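PDB 7AM1: protein SSD1 from Saccharomyces cerevisiae S288C, which binds the untranslated regions of messenger RNAs and represses their translation, being a pseudonuclease of the RNase II family that lacks enzymatic activity. Local coordinates for residues F421-L426 with V533-N538; D529-K534 with F701-A706; Q187-V192 with A713-L718; I369-W374 with L478-L483. One frame throughout, in Å; residues are numbered along the deposited sequence.

Interaction 1 of 4, residues F421-L426 with V533-N538. With 1PE (pentaethylene glycol), chain E.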
loop_
_atom_site.group_PDB
_atom_site.type_symbol
_atom_site.label_atom_id
_atom_site.label_comp_id
_atom_site.label_asym_id
_atom_site.label_seq_id
_atom_site.Cartn_x
_atom_site.Cartn_y
_atom_site.Cartn_z
ATOM N N PHE A 421 -9.079 7.089 -1.954
ATOM C CA PHE A 421 -8.530 8.362 -1.502
ATOM C C PHE A 421 -7.159 8.563 -2.131
ATOM O O PHE A 421 -6.232 7.783 -1.889
ATOM C CB PHE A 421 -8.460 8.408 0.022
ATOM C CG PHE A 421 -9.789 8.200 0.680
ATOM C CD1 PHE A 421 -10.633 9.270 0.918
ATOM C CD2 PHE A 421 -10.212 6.929 1.026
ATOM C CE1 PHE A 421 -11.861 9.079 1.513
ATOM C CE2 PHE A 421 -11.444 6.733 1.627
ATOM C CZ PHE A 421 -12.269 7.809 1.863
ATOM N N MET A 422 -7.047 9.599 -2.954
ATOM C CA MET A 422 -5.810 10.008 -3.588
ATOM C C MET A 422 -5.538 11.465 -3.247
ATOM O O MET A 422 -6.474 12.220 -2.973
ATOM C CB MET A 422 -5.899 9.836 -5.106
ATOM C CG MET A 422 -6.108 8.392 -5.521
ATOM S SD MET A 422 -6.608 8.191 -7.234
ATOM C CE MET A 422 -8.225 8.957 -7.228
ATOM N N PRO A 423 -4.274 11.893 -3.239
ATOM C CA PRO A 423 -4.012 13.315 -2.962
ATOM C C PRO A 423 -4.765 14.234 -3.907
ATOM O O PRO A 423 -5.239 15.300 -3.494
ATOM C CB PRO A 423 -2.490 13.434 -3.141
ATOM C CG PRO A 423 -1.967 12.030 -2.962
ATOM C CD PRO A 423 -3.035 11.132 -3.493
ATOM N N GLN A 424 -4.900 13.827 -5.172
ATOM C CA GLN A 424 -5.505 14.649 -6.208
ATOM C C GLN A 424 -7.025 14.575 -6.224
ATOM O O GLN A 424 -7.672 15.511 -6.708
ATOM C CB GLN A 424 -5.016 14.216 -7.597
ATOM C CG GLN A 424 -3.523 14.202 -7.790
ATOM C CD GLN A 424 -2.899 12.910 -7.328
ATOM O OE1 GLN A 424 -3.443 12.226 -6.462
ATOM N NE2 GLN A 424 -1.758 12.559 -7.910
ATOM N N LYS A 425 -7.607 13.491 -5.719
ATOM C CA LYS A 425 -9.026 13.246 -5.915
ATOM C C LYS A 425 -9.485 12.185 -4.931
ATOM O O LYS A 425 -8.685 11.392 -4.427
ATOM C CB LYS A 425 -9.278 12.762 -7.352
ATOM C CG LYS A 425 -10.630 13.094 -7.947
ATOM C CD LYS A 425 -11.008 12.065 -9.011
ATOM C CE LYS A 425 -12.312 12.427 -9.711
ATOM N NZ LYS A 425 -12.606 11.538 -10.873
ATOM N N LEU A 426 -10.792 12.171 -4.669
ATOM C CA LEU A 426 -11.400 11.115 -3.874
ATOM C C LEU A 426 -12.624 10.599 -4.617
ATOM O O LEU A 426 -13.291 11.343 -5.344
ATOM C CB LEU A 426 -11.802 11.588 -2.461
ATOM C CG LEU A 426 -13.043 12.463 -2.274
ATOM C CD1 LEU A 426 -14.316 11.625 -2.293
ATOM C CD2 LEU A 426 -12.965 13.251 -0.970
ATOM N N VAL A 533 -7.408 8.166 4.709
ATOM C CA VAL A 533 -8.515 8.976 4.213
ATOM C C VAL A 533 -7.942 10.323 3.795
ATOM O O VAL A 533 -8.078 10.740 2.641
ATOM C CB VAL A 533 -9.617 9.132 5.277
ATOM C CG1 VAL A 533 -10.675 10.130 4.820
ATOM C CG2 VAL A 533 -10.245 7.780 5.589
ATOM N N LYS A 534 -7.294 11.015 4.731
ATOM C CA LYS A 534 -6.482 12.180 4.392
ATOM C C LYS A 534 -5.121 11.662 3.955
ATOM O O LYS A 534 -4.387 11.079 4.759
ATOM C CB LYS A 534 -6.359 13.130 5.579
ATOM C CG LYS A 534 -5.880 14.534 5.198
ATOM C CD LYS A 534 -4.379 14.629 4.998
ATOM C CE LYS A 534 -3.992 15.949 4.317
ATOM N NZ LYS A 534 -4.134 15.896 2.829
ATOM N N VAL A 535 -4.781 11.851 2.693
ATOM C CA VAL A 535 -3.565 11.265 2.145
ATOM C C VAL A 535 -2.421 12.262 2.256
ATOM O O VAL A 535 -2.592 13.466 2.032
ATOM C CB VAL A 535 -3.777 10.821 0.686
ATOM C CG1 VAL A 535 -2.625 9.946 0.237
ATOM C CG2 VAL A 535 -5.097 10.068 0.535
ATOM N N ASP A 536 -1.242 11.750 2.589
ATOM C CA ASP A 536 -0.029 12.545 2.650
ATOM C C ASP A 536 0.895 12.165 1.503
ATOM O O ASP A 536 0.852 11.042 0.993
ATOM C CB ASP A 536 0.707 12.338 3.974
ATOM C CG ASP A 536 -0.203 12.466 5.170
ATOM O OD1 ASP A 536 -0.794 13.549 5.348
ATOM O OD2 ASP A 536 -0.338 11.480 5.920
ATOM N N LEU A 537 1.723 13.126 1.092
ATOM C CA LEU A 537 2.750 12.845 0.098
ATOM C C LEU A 537 3.758 11.827 0.614
ATOM O O LEU A 537 4.402 11.143 -0.186
ATOM C CB LEU A 537 3.443 14.145 -0.299
ATOM C CG LEU A 537 3.925 14.308 -1.738
ATOM C CD1 LEU A 537 2.793 14.100 -2.745
ATOM C CD2 LEU A 537 4.561 15.700 -1.889
ATOM N N ASN A 538 3.901 11.705 1.928
ATOM C CA ASN A 538 4.820 10.750 2.537
ATOM C C ASN A 538 4.006 9.673 3.241
ATOM O O ASN A 538 3.294 9.962 4.209
ATOM C CB ASN A 538 5.759 11.454 3.515
ATOM C CG ASN A 538 6.890 10.562 3.983
ATOM O OD1 ASN A 538 6.821 9.339 3.866
ATOM N ND2 ASN A 538 7.944 11.173 4.510
HETATM C C15 1PE E . -9.928 12.411 -13.390
HETATM O OH6 1PE E . -10.729 13.146 -12.509
HETATM C C16 1PE E . -9.292 14.702 -11.383
HETATM C C26 1PE E . -10.398 14.504 -12.419
HETATM O OH7 1PE E . -9.695 15.663 -10.446
#

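Interaction 2 of 4, residues D529-K534 with F701-A706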
loop_
_atom_site.group_PDB
_atom_site.type_symbol
_atom_site.label_atom_id
_atom_site.label_comp_id
_atom_site.label_asym_id
_atom_site.label_seq_id
_atom_site.Cartn_x
_atom_site.Cartn_y
_atom_site.Cartn_z
ATOM N N ASP A 529 -3.494 -2.946 6.809
ATOM C CA ASP A 529 -4.893 -3.184 7.132
ATOM C C ASP A 529 -5.854 -2.231 6.440
ATOM O O ASP A 529 -6.957 -2.644 6.082
ATOM C CB ASP A 529 -5.141 -3.086 8.639
ATOM C CG ASP A 529 -6.536 -3.536 9.010
ATOM O OD1 ASP A 529 -6.812 -4.747 8.857
ATOM O OD2 ASP A 529 -7.357 -2.687 9.423
ATOM N N ASP A 530 -5.458 -0.986 6.200
ATOM C CA ASP A 530 -6.409 0.028 5.773
ATOM C C ASP A 530 -5.665 1.087 4.976
ATOM O O ASP A 530 -4.433 1.116 4.940
ATOM C CB ASP A 530 -7.114 0.622 7.001
ATOM C CG ASP A 530 -8.468 1.221 6.686
ATOM O OD1 ASP A 530 -8.971 1.048 5.559
ATOM O OD2 ASP A 530 -9.026 1.882 7.593
ATOM N N GLU A 531 -6.429 1.954 4.323
ATOM C CA GLU A 531 -5.866 3.075 3.585
ATOM C C GLU A 531 -6.126 4.380 4.325
ATOM O O GLU A 531 -7.085 4.507 5.091
ATOM C CB GLU A 531 -6.460 3.169 2.177
ATOM C CG GLU A 531 -6.341 1.892 1.355
ATOM C CD GLU A 531 -7.443 0.895 1.647
ATOM O OE1 GLU A 531 -7.120 -0.226 2.096
ATOM O OE2 GLU A 531 -8.633 1.232 1.435
ATOM N N LYS A 532 -5.284 5.371 4.042
ATOM C CA LYS A 532 -5.489 6.705 4.580
ATOM C C LYS A 532 -6.713 7.337 3.931
ATOM O O LYS A 532 -7.031 7.077 2.766
ATOM C CB LYS A 532 -4.274 7.597 4.321
ATOM C CG LYS A 532 -3.032 7.252 5.116
ATOM C CD LYS A 532 -1.951 8.305 4.880
ATOM C CE LYS A 532 -0.740 8.069 5.758
ATOM N NZ LYS A 532 0.353 9.023 5.433
ATOM N N VAL A 533 -7.408 8.166 4.709
ATOM C CA VAL A 533 -8.515 8.976 4.213
ATOM C C VAL A 533 -7.942 10.323 3.795
ATOM O O VAL A 533 -8.078 10.740 2.641
ATOM C CB VAL A 533 -9.617 9.132 5.277
ATOM C CG1 VAL A 533 -10.675 10.130 4.820
ATOM C CG2 VAL A 533 -10.245 7.780 5.589
ATOM N N LYS A 534 -7.294 11.015 4.731
ATOM C CA LYS A 534 -6.482 12.180 4.392
ATOM C C LYS A 534 -5.121 11.662 3.955
ATOM O O LYS A 534 -4.387 11.079 4.759
ATOM C CB LYS A 534 -6.359 13.130 5.579
ATOM C CG LYS A 534 -5.880 14.534 5.198
ATOM C CD LYS A 534 -4.379 14.629 4.998
ATOM C CE LYS A 534 -3.992 15.949 4.317
ATOM N NZ LYS A 534 -4.134 15.896 2.829
ATOM N N PHE A 701 -10.637 -7.767 -3.083
ATOM C CA PHE A 701 -10.138 -7.328 -4.380
ATOM C C PHE A 701 -10.237 -5.816 -4.521
ATOM O O PHE A 701 -9.251 -5.145 -4.849
ATOM C CB PHE A 701 -10.914 -8.038 -5.491
ATOM C CG PHE A 701 -10.580 -7.552 -6.865
ATOM C CD1 PHE A 701 -9.412 -7.950 -7.492
ATOM C CD2 PHE A 701 -11.453 -6.721 -7.547
ATOM C CE1 PHE A 701 -9.104 -7.503 -8.760
ATOM C CE2 PHE A 701 -11.153 -6.279 -8.828
ATOM C CZ PHE A 701 -9.979 -6.671 -9.430
ATOM N N LYS A 702 -11.419 -5.258 -4.264
ATOM C CA LYS A 702 -11.611 -3.826 -4.459
ATOM C C LYS A 702 -10.835 -3.008 -3.430
ATOM O O LYS A 702 -10.380 -1.903 -3.742
ATOM C CB LYS A 702 -13.102 -3.492 -4.426
ATOM C CG LYS A 702 -13.907 -4.268 -5.479
ATOM C CD LYS A 702 -13.832 -3.694 -6.904
ATOM C CE LYS A 702 -14.126 -2.205 -6.984
ATOM N NZ LYS A 702 -14.696 -1.817 -8.308
ATOM N N LYS A 703 -10.688 -3.511 -2.199
ATOM C CA LYS A 703 -9.942 -2.769 -1.187
ATOM C C LYS A 703 -8.456 -2.728 -1.517
ATOM O O LYS A 703 -7.813 -1.679 -1.400
ATOM C CB LYS A 703 -10.166 -3.391 0.191
ATOM C CG LYS A 703 -9.457 -2.665 1.314
ATOM C CD LYS A 703 -10.188 -2.870 2.640
ATOM C CE LYS A 703 -9.578 -2.035 3.739
ATOM N NZ LYS A 703 -9.756 -0.586 3.452
ATOM N N ASP A 704 -7.891 -3.846 -1.963
ATOM C CA ASP A 704 -6.487 -3.820 -2.349
ATOM C C ASP A 704 -6.283 -2.949 -3.578
ATOM O O ASP A 704 -5.242 -2.299 -3.706
ATOM C CB ASP A 704 -5.989 -5.245 -2.570
ATOM C CG ASP A 704 -5.848 -6.009 -1.266
ATOM O OD1 ASP A 704 -5.770 -5.357 -0.204
ATOM O OD2 ASP A 704 -5.832 -7.251 -1.292
ATOM N N CYS A 705 -7.278 -2.891 -4.465
ATOM C CA CYS A 705 -7.227 -1.964 -5.589
ATOM C C CYS A 705 -7.252 -0.514 -5.116
ATOM O O CYS A 705 -6.556 0.337 -5.685
ATOM C CB CYS A 705 -8.394 -2.235 -6.541
ATOM S SG CYS A 705 -8.203 -3.720 -7.587
ATOM N N ALA A 706 -8.068 -0.203 -4.100
ATOM C CA ALA A 706 -8.109 1.161 -3.576
ATOM C C ALA A 706 -6.773 1.543 -2.955
ATOM O O ALA A 706 -6.341 2.696 -3.048
ATOM C CB ALA A 706 -9.232 1.312 -2.548
#

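Interaction 3 of 4, residues Q187-V192 with A713-L718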
loop_
_atom_site.group_PDB
_atom_site.type_symbol
_atom_site.label_atom_id
_atom_site.label_comp_id
_atom_site.label_asym_id
_atom_site.label_seq_id
_atom_site.Cartn_x
_atom_site.Cartn_y
_atom_site.Cartn_z
ATOM N N GLN A 187 8.671 2.785 -10.330
ATOM C CA GLN A 187 7.258 3.138 -10.410
ATOM C C GLN A 187 6.492 2.852 -9.119
ATOM O O GLN A 187 5.270 3.032 -9.084
ATOM C CB GLN A 187 6.626 2.409 -11.598
ATOM C CG GLN A 187 7.164 2.950 -12.925
ATOM C CD GLN A 187 6.664 2.197 -14.136
ATOM O OE1 GLN A 187 6.294 1.028 -14.045
ATOM N NE2 GLN A 187 6.669 2.860 -15.289
ATOM N N SER A 188 7.181 2.454 -8.054
ATOM C CA SER A 188 6.568 2.307 -6.743
ATOM C C SER A 188 7.405 3.056 -5.714
ATOM O O SER A 188 8.569 3.395 -5.948
ATOM C CB SER A 188 6.424 0.830 -6.345
ATOM O OG SER A 188 7.696 0.222 -6.207
ATOM N N LEU A 189 6.799 3.321 -4.557
ATOM C CA LEU A 189 7.481 4.117 -3.543
ATOM C C LEU A 189 8.615 3.331 -2.896
ATOM O O LEU A 189 9.726 3.848 -2.730
ATOM C CB LEU A 189 6.474 4.594 -2.499
ATOM C CG LEU A 189 5.376 5.497 -3.067
ATOM C CD1 LEU A 189 4.265 5.677 -2.045
ATOM C CD2 LEU A 189 5.954 6.845 -3.513
ATOM N N LEU A 190 8.357 2.077 -2.539
ATOM C CA LEU A 190 9.344 1.181 -1.950
ATOM C C LEU A 190 9.756 0.139 -2.991
ATOM O O LEU A 190 9.309 0.164 -4.140
ATOM C CB LEU A 190 8.780 0.522 -0.688
ATOM C CG LEU A 190 8.153 1.463 0.350
ATOM C CD1 LEU A 190 7.635 0.668 1.557
ATOM C CD2 LEU A 190 9.121 2.554 0.803
ATOM N N LEU A 191 10.615 -0.791 -2.579
ATOM C CA LEU A 191 11.094 -1.863 -3.444
ATOM C C LEU A 191 10.434 -3.180 -3.061
ATOM O O LEU A 191 10.459 -3.568 -1.889
ATOM C CB LEU A 191 12.613 -2.024 -3.355
ATOM C CG LEU A 191 13.498 -0.932 -3.946
ATOM C CD1 LEU A 191 14.954 -1.254 -3.648
ATOM C CD2 LEU A 191 13.265 -0.803 -5.445
ATOM N N VAL A 192 9.904 -3.894 -4.057
ATOM C CA VAL A 192 9.300 -5.192 -3.788
ATOM C C VAL A 192 10.416 -6.169 -3.426
ATOM O O VAL A 192 11.557 -6.047 -3.894
ATOM C CB VAL A 192 8.492 -5.716 -4.993
ATOM C CG1 VAL A 192 7.820 -4.566 -5.756
ATOM C CG2 VAL A 192 9.335 -6.611 -5.903
ATOM N N ALA A 713 -1.197 7.154 -6.971
ATOM C CA ALA A 713 -1.453 8.583 -7.103
ATOM C C ALA A 713 -0.474 9.397 -6.262
ATOM O O ALA A 713 -0.015 10.463 -6.692
ATOM C CB ALA A 713 -2.901 8.883 -6.716
ATOM N N ILE A 714 -0.134 8.914 -5.065
ATOM C CA ILE A 714 0.928 9.552 -4.291
ATOM C C ILE A 714 2.221 9.568 -5.092
ATOM O O ILE A 714 2.898 10.597 -5.202
ATOM C CB ILE A 714 1.128 8.831 -2.947
ATOM C CG1 ILE A 714 -0.080 9.029 -2.031
ATOM C CG2 ILE A 714 2.405 9.315 -2.290
ATOM C CD1 ILE A 714 -0.060 8.115 -0.814
ATOM N N HIS A 715 2.600 8.407 -5.632
ATOM C CA HIS A 715 3.849 8.287 -6.369
ATOM C C HIS A 715 3.887 9.262 -7.530
ATOM O O HIS A 715 4.914 9.898 -7.791
ATOM C CB HIS A 715 4.003 6.848 -6.865
ATOM C CG HIS A 715 5.200 6.624 -7.735
ATOM N ND1 HIS A 715 5.170 6.816 -9.099
ATOM C CD2 HIS A 715 6.455 6.211 -7.440
ATOM C CE1 HIS A 715 6.358 6.540 -9.607
ATOM N NE2 HIS A 715 7.156 6.169 -8.621
ATOM N N LEU A 716 2.760 9.407 -8.224
ATOM C CA LEU A 716 2.681 10.310 -9.364
ATOM C C LEU A 716 2.946 11.747 -8.933
ATOM O O LEU A 716 3.785 12.438 -9.522
ATOM C CB LEU A 716 1.306 10.166 -10.015
ATOM C CG LEU A 716 0.955 11.000 -11.239
ATOM C CD1 LEU A 716 1.861 10.617 -12.411
ATOM C CD2 LEU A 716 -0.515 10.803 -11.594
ATOM N N LEU A 717 2.243 12.213 -7.899
ATOM C CA LEU A 717 2.414 13.588 -7.446
ATOM C C LEU A 717 3.784 13.809 -6.823
ATOM O O LEU A 717 4.347 14.904 -6.943
ATOM C CB LEU A 717 1.317 13.942 -6.449
ATOM C CG LEU A 717 1.260 15.386 -5.957
ATOM C CD1 LEU A 717 1.238 16.361 -7.122
ATOM C CD2 LEU A 717 0.041 15.578 -5.057
ATOM N N LEU A 718 4.336 12.788 -6.164
ATOM C CA LEU A 718 5.667 12.912 -5.578
ATOM C C LEU A 718 6.733 13.065 -6.656
ATOM O O LEU A 718 7.673 13.854 -6.502
ATOM C CB LEU A 718 5.967 11.695 -4.705
ATOM C CG LEU A 718 7.356 11.695 -4.068
ATOM C CD1 LEU A 718 7.544 12.915 -3.185
ATOM C CD2 LEU A 718 7.576 10.416 -3.281
#

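Interaction 4 of 4, residues I369-W374 with L478-L483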
loop_
_atom_site.group_PDB
_atom_site.type_symbol
_atom_site.label_atom_id
_atom_site.label_comp_id
_atom_site.label_asym_id
_atom_site.label_seq_id
_atom_site.Cartn_x
_atom_site.Cartn_y
_atom_site.Cartn_z
ATOM N N ILE A 369 -15.548 13.348 14.859
ATOM C CA ILE A 369 -14.229 13.472 14.248
ATOM C C ILE A 369 -14.394 13.581 12.741
ATOM O O ILE A 369 -15.039 12.732 12.112
ATOM C CB ILE A 369 -13.321 12.285 14.619
ATOM C CG1 ILE A 369 -13.259 12.125 16.142
ATOM C CG2 ILE A 369 -11.936 12.458 14.013
ATOM C CD1 ILE A 369 -12.485 13.227 16.847
ATOM N N SER A 370 -13.813 14.625 12.161
ATOM C CA SER A 370 -13.807 14.818 10.722
ATOM C C SER A 370 -12.395 14.627 10.186
ATOM O O SER A 370 -11.405 14.937 10.855
ATOM C CB SER A 370 -14.328 16.207 10.345
ATOM O OG SER A 370 -13.445 17.223 10.781
ATOM N N GLU A 371 -12.316 14.110 8.969
ATOM C CA GLU A 371 -11.053 13.914 8.274
ATOM C C GLU A 371 -11.035 14.822 7.053
ATOM O O GLU A 371 -12.046 14.964 6.357
ATOM C CB GLU A 371 -10.882 12.438 7.895
ATOM C CG GLU A 371 -10.761 11.525 9.128
ATOM C CD GLU A 371 -10.887 10.035 8.820
ATOM O OE1 GLU A 371 -12.008 9.569 8.499
ATOM O OE2 GLU A 371 -9.861 9.325 8.924
ATOM N N LEU A 372 -9.897 15.470 6.820
ATOM C CA LEU A 372 -9.796 16.459 5.753
ATOM C C LEU A 372 -10.304 15.916 4.428
ATOM O O LEU A 372 -9.829 14.886 3.941
ATOM C CB LEU A 372 -8.342 16.912 5.602
ATOM C CG LEU A 372 -8.141 18.218 4.837
ATOM C CD1 LEU A 372 -7.012 19.049 5.393
ATOM C CD2 LEU A 372 -7.866 17.853 3.365
ATOM N N GLY A 373 -11.264 16.629 3.841
ATOM C CA GLY A 373 -11.819 16.268 2.557
ATOM C C GLY A 373 -12.862 15.179 2.600
ATOM O O GLY A 373 -13.382 14.798 1.543
ATOM N N TRP A 374 -13.193 14.676 3.784
ATOM C CA TRP A 374 -14.086 13.540 3.941
ATOM C C TRP A 374 -15.176 13.910 4.939
ATOM O O TRP A 374 -15.152 14.981 5.551
ATOM C CB TRP A 374 -13.295 12.304 4.391
ATOM C CG TRP A 374 -14.065 11.026 4.388
ATOM C CD1 TRP A 374 -14.260 10.185 5.442
ATOM C CD2 TRP A 374 -14.746 10.441 3.273
ATOM N NE1 TRP A 374 -15.016 9.106 5.053
ATOM C CE2 TRP A 374 -15.330 9.241 3.724
ATOM C CE3 TRP A 374 -14.916 10.814 1.935
ATOM C CZ2 TRP A 374 -16.074 8.412 2.889
ATOM C CZ3 TRP A 374 -15.654 9.991 1.105
ATOM C CH2 TRP A 374 -16.223 8.802 1.585
ATOM N N LEU A 478 -14.412 18.104 15.568
ATOM C CA LEU A 478 -12.995 18.413 15.447
ATOM C C LEU A 478 -12.404 17.641 14.279
ATOM O O LEU A 478 -12.712 16.459 14.089
ATOM C CB LEU A 478 -12.220 18.050 16.721
ATOM C CG LEU A 478 -12.337 18.971 17.932
ATOM C CD1 LEU A 478 -11.605 18.354 19.113
ATOM C CD2 LEU A 478 -11.788 20.351 17.620
ATOM N N SER A 479 -11.556 18.308 13.501
ATOM C CA SER A 479 -10.722 17.601 12.545
ATOM C C SER A 479 -9.518 17.007 13.265
ATOM O O SER A 479 -9.136 17.445 14.354
ATOM C CB SER A 479 -10.237 18.533 11.436
ATOM O OG SER A 479 -9.320 19.475 11.958
ATOM N N LEU A 480 -8.909 16.000 12.634
ATOM C CA LEU A 480 -7.697 15.417 13.195
ATOM C C LEU A 480 -6.598 16.461 13.323
ATOM O O LEU A 480 -5.781 16.392 14.247
ATOM C CB LEU A 480 -7.226 14.244 12.334
ATOM C CG LEU A 480 -8.115 12.999 12.366
ATOM C CD1 LEU A 480 -7.620 11.956 11.372
ATOM C CD2 LEU A 480 -8.169 12.408 13.768
ATOM N N GLU A 481 -6.564 17.435 12.410
ATOM C CA GLU A 481 -5.605 18.525 12.534
ATOM C C GLU A 481 -5.902 19.360 13.771
ATOM O O GLU A 481 -4.988 19.710 14.527
ATOM C CB GLU A 481 -5.633 19.402 11.281
ATOM C CG GLU A 481 -5.011 18.763 10.046
ATOM C CD GLU A 481 -5.856 17.641 9.472
ATOM O OE1 GLU A 481 -7.089 17.662 9.670
ATOM O OE2 GLU A 481 -5.285 16.734 8.826
ATOM N N GLN A 482 -7.179 19.672 13.999
ATOM C CA GLN A 482 -7.559 20.401 15.203
ATOM C C GLN A 482 -7.302 19.569 16.452
ATOM O O GLN A 482 -6.839 20.098 17.469
ATOM C CB GLN A 482 -9.030 20.809 15.124
ATOM C CG GLN A 482 -9.324 21.835 14.047
ATOM C CD GLN A 482 -10.806 22.107 13.890
ATOM O OE1 GLN A 482 -11.638 21.231 14.124
ATOM N NE2 GLN A 482 -11.144 23.333 13.501
ATOM N N LEU A 483 -7.599 18.267 16.399
ATOM C CA LEU A 483 -7.287 17.394 17.526
ATOM C C LEU A 483 -5.797 17.439 17.842
ATOM O O LEU A 483 -5.398 17.560 19.005
ATOM C CB LEU A 483 -7.734 15.961 17.223
ATOM C CG LEU A 483 -7.395 14.918 18.292
ATOM C CD1 LEU A 483 -8.032 15.275 19.626
ATOM C CD2 LEU A 483 -7.830 13.528 17.858
#

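Interaction 1 of 4, residues F421-L426 with V533-N538
V535, whose side chain packs on F421 and P423, also offers its carbonyl O to K534 NZ at 3.0 Å, and the same NZ also makes weak bonds to the carbonyls of L843 and H844. The contact across the two segments is apolar. V533 CA sits over one face of the F421 ring in a CH-pi contact, 4.0 Å from the centroid and shifted toward the rim. Alongside, F421 CE1 touches V533 CG1 at 3.7 Å, the two side chains pointing the same way.

V535 splits its methyls between two partners. CG1, anti to the backbone N (chi1 -167°), packs against P423 CG at 3.9 Å, while CG2 lies 3.8 Å from F421 CB. F421 O takes a hydrogen bond from Q710 of helix 689-725, and W374 meets the F421 ring edge-to-face.

K425 NZ bonds OH6 of a pentaethylene glycol, probably from the crystallisation liquor, at 3.0 Å. M422 N bonds K425 O at 2.8 Å and K425 N returns the bond to M422 O, with P423 and Q424 in helical angles at the corner: a two-residue beta hairpin with a type I turn, in the RNB domain.

Interaction 2 of 4, residues D529-K534 with F701-A706
K703 NZ is held by two acidic side chains of the loop, D530 and E531, in a buried salt-bridge network. The salt bridge from K703 NZ to D530 OD1 is the shorter, at 2.8 Å, and the two side chains cross at about a right angle. Both carboxylate oxygens of E531 also take NZ, OE2 at 2.9 Å and OE1 at 3.0 Å, but as hydrogen bonds these two are weak. K703 is extended as far as CE and then turns at its last torsion (chi4 65°), which swings NZ in between the two acids; E531 bends at chi2 (83°), bringing its carboxylate back to meet it.

Within the loop, E531 N makes a weak hydrogen bond to D530 OD1 at 3.0 Å, so the oxygen that takes K703 NZ is also met from the backbone.

Beyond the charges there is plain packing. K703 CG lies 3.5 Å from E531 OE1, K703 CE is 3.6 Å from D529 O, and A706 CB comes to 4.0 Å from E531 OE2. A methionine in place of K703 would probably leave the D530 and E531 carboxylates without this shared positive partner, in a buried setting where they might repel each other.

The acids have second partners: D530 OD2 pairs with R665 and R666, while R633 bridges E531 OE1 and D704 OD1. The contact thus ties the loop between helices 523-529 and 544-568 to the long helix 689-725, whose Y707 and Q710 also touch E531.

Interaction 3 of 4, residues Q187-V192 with A713-L718
The imidazole of H715 and the backbone around Q187 lie face against peptide, where the segment leaving helix 175-186 packs against the long helix 689-725, next to strand 755-760 of the C-terminal OB-fold region. Q187 O sits 3.6 Å above the ring plane, over its centre, and Q187 C comes to 3.4 Å from H715 NE2. H715 CG lies anti to the backbone N (chi1 175°), directed out from the helix toward the Q187 peptide. NE2 is hydrogen-bonded to the carbonyl O of G186, the last residue of helix 175-186, which probably helps to fix the rotation of the ring.

L189 is the other main partner. Its side chain slides past that of H715 in the opposite direction: L189 CD2 reaches the edge of the imidazole, near its plane, and packs on H715 CB at 3.9 Å. L189 CD2 also meets L718 CD2 at 3.9 Å, one turn further along the helix. The other branch, L189 CD1, touches I714 CG2 at 4.1 Å, and here the two side chains cross at about a right angle. L189 therefore spreads over I714, H715 and L718 together, while I539 and I755 add to its buried surroundings.

A leucine in place of H715 would probably leave the G186 carbonyl without this donor and the Q187 peptide without its flat partner. Strand 755-760 pairs with L189 through backbone hydrogen bonds to E756. Within the segment, S188 OG donates a short hydrogen bond to L190 O at 2.6 Å.

Interaction 4 of 4, residues I369-W374 with L478-L483
The flat groups where S370 meets L478 and L480 are backbone carbonyls. L478 O takes S370 N at 2.9 Å, the donor tilted 30° out of the carbonyl plane, with I369 CA nearby in a CA-H...O contact and S370 OG adding a weak bond. S370 O receives L480 N at 3.2 Å, nearly along the C=O axis, and S479 CA also approaches this oxygen. They belong to two parallel beta bridges, I369 with L478 and S370 with S479, and the second leads straight into the first turn of a helix.

That turn is closed by a capping box. S479 OG accepts from Q482 N at 3.0 Å, while S479 N donates back to Q482 OE1 at 3.0 Å, tilted 29° from the plane of the carboxamide. S479 OG can reach over the helix start because it lies between its own backbone N and carbonyl carbon (chi1 69°).

L480 supplies the apolar part. Its CD2 meets I369 CG2 at 3.8 Å, the side chains crossing at about a right angle, whereas CD1 lies 3.9 Å from E371 CG, side by side. A type II turn from E371 to W374 then leads the chain away.

Strand 476-479 is an edge strand of a mixed sheet in the RNB domain, with strand 367-370 between it and 378-384. I549 of helix 544-568 packs on I369, L480 and L483, and L496 of helix 495-510 on L478 and L483.

How the interactions relate
From the N terminus, 187-192 comes first and meets its partner last, at 713-718, so interaction 3 encloses the other three and joins the segment after helix 175-186 to helix 689-725. Inside it, interaction 4 closes the loop from 374 to 478 at the edge of the RNB sheet. Interaction 1 opens within that loop, at 421-426, and closes beyond it at 533-538, so the two cross; W374 and L372 touch V533 and K534 directly. Interaction 2 starts on 529-534, overlapping interaction 1 at V533 and K534, and closes on 701-706. Interactions 2 and 3 use two parts of helix 689-725, and Q424 and V535 of interaction 1 also reach it.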